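Local coordinates for protein 2-dehydropantoate 2-reductase (PDB 2QYT) that probably catalyses the NADPH-dependent reduction of ketopantoate to pantoate, a step on the pathway to pantothenate, at residues A101-R104 with P105-Q109; T128-D132 with T133-K137. All blocks are in the same frame, centred on the assembly; numbering follows the deposited sequence.

Contact 1: residues A101-R104 with P105-Q109; sequences AEIR and PMIGQ
Met106 folds back over Ile103 where helix 96-103 runs out through a short 3-10 turn. Its CB lies 3.5 Å from Ile103 O, and CG passes the same oxygen more loosely. The chain stays extended through CG and SE, then bends at the last torsion (chi3 -64°), which carries the selenomethionine methyl CE to 3.9 Å from Ile103 CB. CE also touches Ile103 CG2, and the two side chains cross at about a right angle. Ile107 meets Ile103 on another atom: its CD1 lies 4.1 Å from Ile103 CG1.

Two i to i+3 backbone bonds define the turn. Met106 N donates to Ile103 O over 2.8 Å, and Ile107 N to Arg104 O over 2.9 Å with an N-H...O angle of 167°. The latter donor stands 58° out of the carbonyl plane, so this nearly straight bond is not directed at a lone pair. A water sits within hydrogen-bonding distance of both Ile107 O (2.8 Å) and Arg104 O (3.1 Å), though acceptors around it outnumber its protons. Ile103, Met106 and Ile107 all reach strand 86-89, while Pro105 is exposed. This is a helix-to-strand turn of the Rossmann-type domain, with its apolar side packed on the parallel sheet.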
loop_
_atom_site.group_PDB
_atom_site.type_symbol
_atom_site.label_atom_id
_atom_site.label_comp_id
_atom_site.label_asym_id
_atom_site.label_seq_id
_atom_site.Cartn_x
_atom_site.Cartn_y
_atom_site.Cartn_z
ATOM N N ALA A 101 -8.871 -15.673 -3.050
ATOM C CA ALA A 101 -10.175 -16.337 -3.270
ATOM C C ALA A 101 -11.359 -15.343 -3.445
ATOM O O ALA A 101 -12.191 -15.507 -4.356
ATOM C CB ALA A 101 -10.454 -17.324 -2.174
ATOM N N GLU A 102 -11.381 -14.288 -2.626
ATOM C CA GLU A 102 -12.460 -13.307 -2.595
ATOM C C GLU A 102 -12.456 -12.353 -3.759
ATOM O O GLU A 102 -13.502 -11.874 -4.157
ATOM C CB GLU A 102 -12.387 -12.460 -1.321
ATOM C CG GLU A 102 -12.155 -13.286 -0.069
ATOM C CD GLU A 102 -13.409 -13.614 0.667
ATOM O OE1 GLU A 102 -14.486 -13.213 0.185
ATOM O OE2 GLU A 102 -13.319 -14.276 1.731
ATOM N N ILE A 103 -11.295 -12.034 -4.302
ATOM C CA ILE A 103 -11.252 -11.155 -5.457
ATOM C C ILE A 103 -11.333 -11.905 -6.812
ATOM O O ILE A 103 -11.491 -11.271 -7.850
ATOM C CB ILE A 103 -9.983 -10.205 -5.419
ATOM C CG1 ILE A 103 -8.708 -10.999 -5.700
ATOM C CG2 ILE A 103 -9.926 -9.398 -4.083
ATOM C CD1 ILE A 103 -7.424 -10.113 -5.835
ATOM N N ARG A 104 -11.168 -13.234 -6.818
ATOM C CA ARG A 104 -11.203 -14.000 -8.076
ATOM C C ARG A 104 -12.398 -13.680 -9.024
ATOM O O ARG A 104 -12.204 -13.588 -10.268
ATOM C CB ARG A 104 -11.115 -15.523 -7.837
ATOM C CG ARG A 104 -9.684 -16.049 -7.662
ATOM C CD ARG A 104 -9.602 -17.574 -7.754
ATOM N NE ARG A 104 -8.223 -18.046 -7.551
ATOM C CZ ARG A 104 -7.309 -18.049 -8.517
ATOM N NH1 ARG A 104 -6.093 -18.496 -8.283
ATOM N NH2 ARG A 104 -7.622 -17.583 -9.731
ATOM N N PRO A 105 -13.619 -13.531 -8.480
ATOM C CA PRO A 105 -14.708 -13.137 -9.396
ATOM C C PRO A 105 -14.474 -11.826 -10.145
ATOM O O PRO A 105 -15.159 -11.569 -11.114
ATOM C CB PRO A 105 -15.938 -13.045 -8.474
ATOM C CG PRO A 105 -15.656 -13.973 -7.368
ATOM C CD PRO A 105 -14.131 -13.766 -7.121
HETATM N N MSE A 106 -13.505 -11.014 -9.731
HETATM C CA MSE A 106 -13.210 -9.816 -10.469
HETATM C C MSE A 106 -12.056 -9.950 -11.453
HETATM O O MSE A 106 -11.741 -9.006 -12.155
HETATM C CB MSE A 106 -12.997 -8.610 -9.524
HETATM C CG MSE A 106 -14.266 -8.318 -8.683
HETATM SE SE MSE A 106 -14.058 -6.791 -7.547
HETATM C CE MSE A 106 -12.611 -7.491 -6.387
ATOM N N ILE A 107 -11.423 -11.113 -11.497
ATOM C CA ILE A 107 -10.221 -11.260 -12.288
ATOM C C ILE A 107 -10.613 -11.864 -13.613
ATOM O O ILE A 107 -11.194 -12.966 -13.660
ATOM C CB ILE A 107 -9.145 -12.146 -11.558
ATOM C CG1 ILE A 107 -8.636 -11.415 -10.315
ATOM C CG2 ILE A 107 -7.991 -12.522 -12.493
ATOM C CD1 ILE A 107 -7.735 -12.269 -9.467
ATOM N N GLY A 108 -10.338 -11.137 -14.693
ATOM C CA GLY A 108 -10.566 -11.712 -16.005
ATOM C C GLY A 108 -9.236 -11.668 -16.722
ATOM O O GLY A 108 -8.189 -11.586 -16.055
ATOM N N GLN A 109 -9.314 -11.664 -18.062
ATOM C CA GLN A 109 -8.190 -11.696 -19.015
ATOM C C GLN A 109 -7.233 -10.559 -18.822
ATOM O O GLN A 109 -6.038 -10.784 -18.642
ATOM C CB GLN A 109 -8.680 -11.710 -20.489
ATOM C CG GLN A 109 -7.774 -10.895 -21.487
ATOM C CD GLN A 109 -8.013 -11.150 -23.005
ATOM O OE1 GLN A 109 -9.144 -11.414 -23.464
ATOM N NE2 GLN A 109 -6.931 -11.036 -23.788
HETATM O O HOH W 1 -13.737 -13.841 -12.935
#

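Contact 2: residues T128-D132 with T133-K137; sequences TYLPD and TVVWK
A beta turn spanning residues 131-134 reverses the loop between helix 122-126 and strand 137-148, bringing Val134 back beside Pro131. Its single closing bond runs from Val134 N to Pro131 O over 3.0 Å. That bond is bent, with an N-H...O angle of 148°, and the donor sits 63° above the carbonyl plane. Asp132 and Thr133 both have right-handed helical backbone angles, as in a type I turn.

Side chains reinforce the closure. Val134 CG2 lies over one face of the Pro131 ring, toward its CG side, 3.8 Å from Pro131 CB and equally near CD, so one methyl spans much of the ring; the two side chains run side by side and point the same way. Val134 CB also lies 3.4 Å from Pro131 O. One residue further out on each arm, Val135 CG2 meets Leu130 at two atoms, CB and CD1, each at 4.0 Å, and these side chains cross at about a right angle.

Leu130 and Val134 both pack on Ile113 of strand 111-115, whereas Val135 faces helix 122-126 through Ala123 and Met126. Exposed Asp132 and Thr133 occupy the two central positions. The arrangement is a type I turn with an apolar side, in the connection from helix 122-126 to strand 137-148, packed against outermost strand 111-115 of the Rossmann-type sheet.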
loop_
_atom_site.group_PDB
_atom_site.type_symbol
_atom_site.label_atom_id
_atom_site.label_comp_id
_atom_site.label_asym_id
_atom_site.label_seq_id
_atom_site.Cartn_x
_atom_site.Cartn_y
_atom_site.Cartn_z
ATOM N N THR A 128 1.631 -16.094 -5.870
ATOM C CA THR A 128 1.743 -17.530 -5.637
ATOM C C THR A 128 0.720 -18.230 -6.538
ATOM O O THR A 128 1.064 -19.149 -7.259
ATOM C CB THR A 128 1.552 -17.880 -4.142
ATOM O OG1 THR A 128 2.669 -17.381 -3.426
ATOM C CG2 THR A 128 1.505 -19.338 -3.916
ATOM N N TYR A 129 -0.513 -17.753 -6.525
ATOM C CA TYR A 129 -1.554 -18.473 -7.260
ATOM C C TYR A 129 -2.035 -17.791 -8.524
ATOM O O TYR A 129 -2.874 -18.360 -9.239
ATOM C CB TYR A 129 -2.759 -18.770 -6.372
ATOM C CG TYR A 129 -2.455 -19.447 -5.057
ATOM C CD1 TYR A 129 -2.171 -20.813 -4.989
ATOM C CD2 TYR A 129 -2.489 -18.717 -3.873
ATOM C CE1 TYR A 129 -1.933 -21.427 -3.783
ATOM C CE2 TYR A 129 -2.245 -19.319 -2.669
ATOM C CZ TYR A 129 -1.976 -20.656 -2.615
ATOM O OH TYR A 129 -1.719 -21.208 -1.365
ATOM N N LEU A 130 -1.493 -16.592 -8.798
ATOM C CA LEU A 130 -1.872 -15.790 -9.970
ATOM C C LEU A 130 -0.677 -15.635 -10.907
ATOM O O LEU A 130 0.436 -15.624 -10.428
ATOM C CB LEU A 130 -2.368 -14.405 -9.526
ATOM C CG LEU A 130 -3.616 -14.515 -8.643
ATOM C CD1 LEU A 130 -3.912 -13.253 -7.851
ATOM C CD2 LEU A 130 -4.858 -15.051 -9.512
ATOM N N PRO A 131 -0.902 -15.486 -12.241
ATOM C CA PRO A 131 0.227 -15.184 -13.191
ATOM C C PRO A 131 1.049 -13.977 -12.784
ATOM O O PRO A 131 0.488 -13.012 -12.191
ATOM C CB PRO A 131 -0.502 -14.904 -14.504
ATOM C CG PRO A 131 -1.791 -15.774 -14.398
ATOM C CD PRO A 131 -2.203 -15.577 -12.938
ATOM N N ASP A 132 2.375 -13.989 -13.050
ATOM C CA ASP A 132 3.262 -12.837 -12.601
ATOM C C ASP A 132 2.835 -11.576 -13.239
ATOM O O ASP A 132 3.133 -10.474 -12.771
ATOM C CB ASP A 132 4.713 -12.916 -13.114
ATOM C CG ASP A 132 5.359 -14.211 -12.853
ATOM O OD1 ASP A 132 4.840 -15.254 -13.378
ATOM O OD2 ASP A 132 6.403 -14.139 -12.150
ATOM N N THR A 133 2.220 -11.763 -14.391
ATOM C CA THR A 133 1.867 -10.717 -15.286
ATOM C C THR A 133 0.638 -9.984 -14.712
ATOM O O THR A 133 0.447 -8.808 -14.984
ATOM C CB THR A 133 1.654 -11.398 -16.659
ATOM O OG1 THR A 133 2.552 -10.838 -17.635
ATOM C CG2 THR A 133 0.178 -11.476 -17.095
ATOM N N VAL A 134 -0.154 -10.685 -13.894
ATOM C CA VAL A 134 -1.412 -10.153 -13.312
ATOM C C VAL A 134 -1.142 -9.232 -12.092
ATOM O O VAL A 134 -1.840 -8.267 -11.859
ATOM C CB VAL A 134 -2.403 -11.316 -12.916
ATOM C CG1 VAL A 134 -3.577 -10.805 -12.093
ATOM C CG2 VAL A 134 -2.930 -12.056 -14.157
ATOM N N VAL A 135 -0.112 -9.527 -11.324
ATOM C CA VAL A 135 0.085 -8.812 -10.065
ATOM C C VAL A 135 1.221 -7.804 -10.248
ATOM O O VAL A 135 2.320 -8.185 -10.569
ATOM C CB VAL A 135 0.344 -9.802 -8.872
ATOM C CG1 VAL A 135 0.674 -9.043 -7.567
ATOM C CG2 VAL A 135 -0.842 -10.785 -8.700
ATOM N N TRP A 136 0.921 -6.515 -10.096
ATOM C CA TRP A 136 1.946 -5.486 -10.080
ATOM C C TRP A 136 2.318 -5.141 -8.629
ATOM O O TRP A 136 1.736 -5.669 -7.719
ATOM C CB TRP A 136 1.446 -4.246 -10.811
ATOM C CG TRP A 136 1.249 -4.412 -12.326
ATOM C CD1 TRP A 136 1.745 -5.418 -13.148
ATOM C CD2 TRP A 136 0.574 -3.497 -13.183
ATOM N NE1 TRP A 136 1.402 -5.163 -14.446
ATOM C CE2 TRP A 136 0.665 -4.006 -14.494
ATOM C CE3 TRP A 136 -0.130 -2.297 -12.958
ATOM C CZ2 TRP A 136 0.071 -3.358 -15.595
ATOM C CZ3 TRP A 136 -0.720 -1.657 -14.051
ATOM C CH2 TRP A 136 -0.617 -2.196 -15.348
ATOM N N LYS A 137 3.320 -4.295 -8.433
ATOM C CA LYS A 137 3.769 -3.879 -7.112
ATOM C C LYS A 137 3.383 -2.428 -6.941
ATOM O O LYS A 137 3.388 -1.667 -7.906
ATOM C CB LYS A 137 5.286 -3.987 -7.018
ATOM C CG LYS A 137 5.759 -5.377 -7.301
ATOM C CD LYS A 137 7.182 -5.606 -6.902
ATOM C CE LYS A 137 7.557 -6.999 -7.377
ATOM N NZ LYS A 137 9.001 -7.288 -7.204
#

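How the contacts relate
Running from the N terminus, helix 96-103 ends in contact 1, whose turn delivers the chain to strand 111-115, an outermost strand of the parallel sheet. Helix 122-126 follows, and contact 2 then closes its own turn before strand 137-148 of the mixed sheet. The two are in series, neither nested nor crossed, with centres about 12 Å apart. They nonetheless touch: Ile107 CD1 lies 4.0 Å from Leu130 CD2, and Arg104 NH2 is 3.8 Å from the same leucine methyl. A weak hydrogen bond links Arg104 NH1 to Tyr129 O. Ile113 is shared, packing against side chains from both contacts.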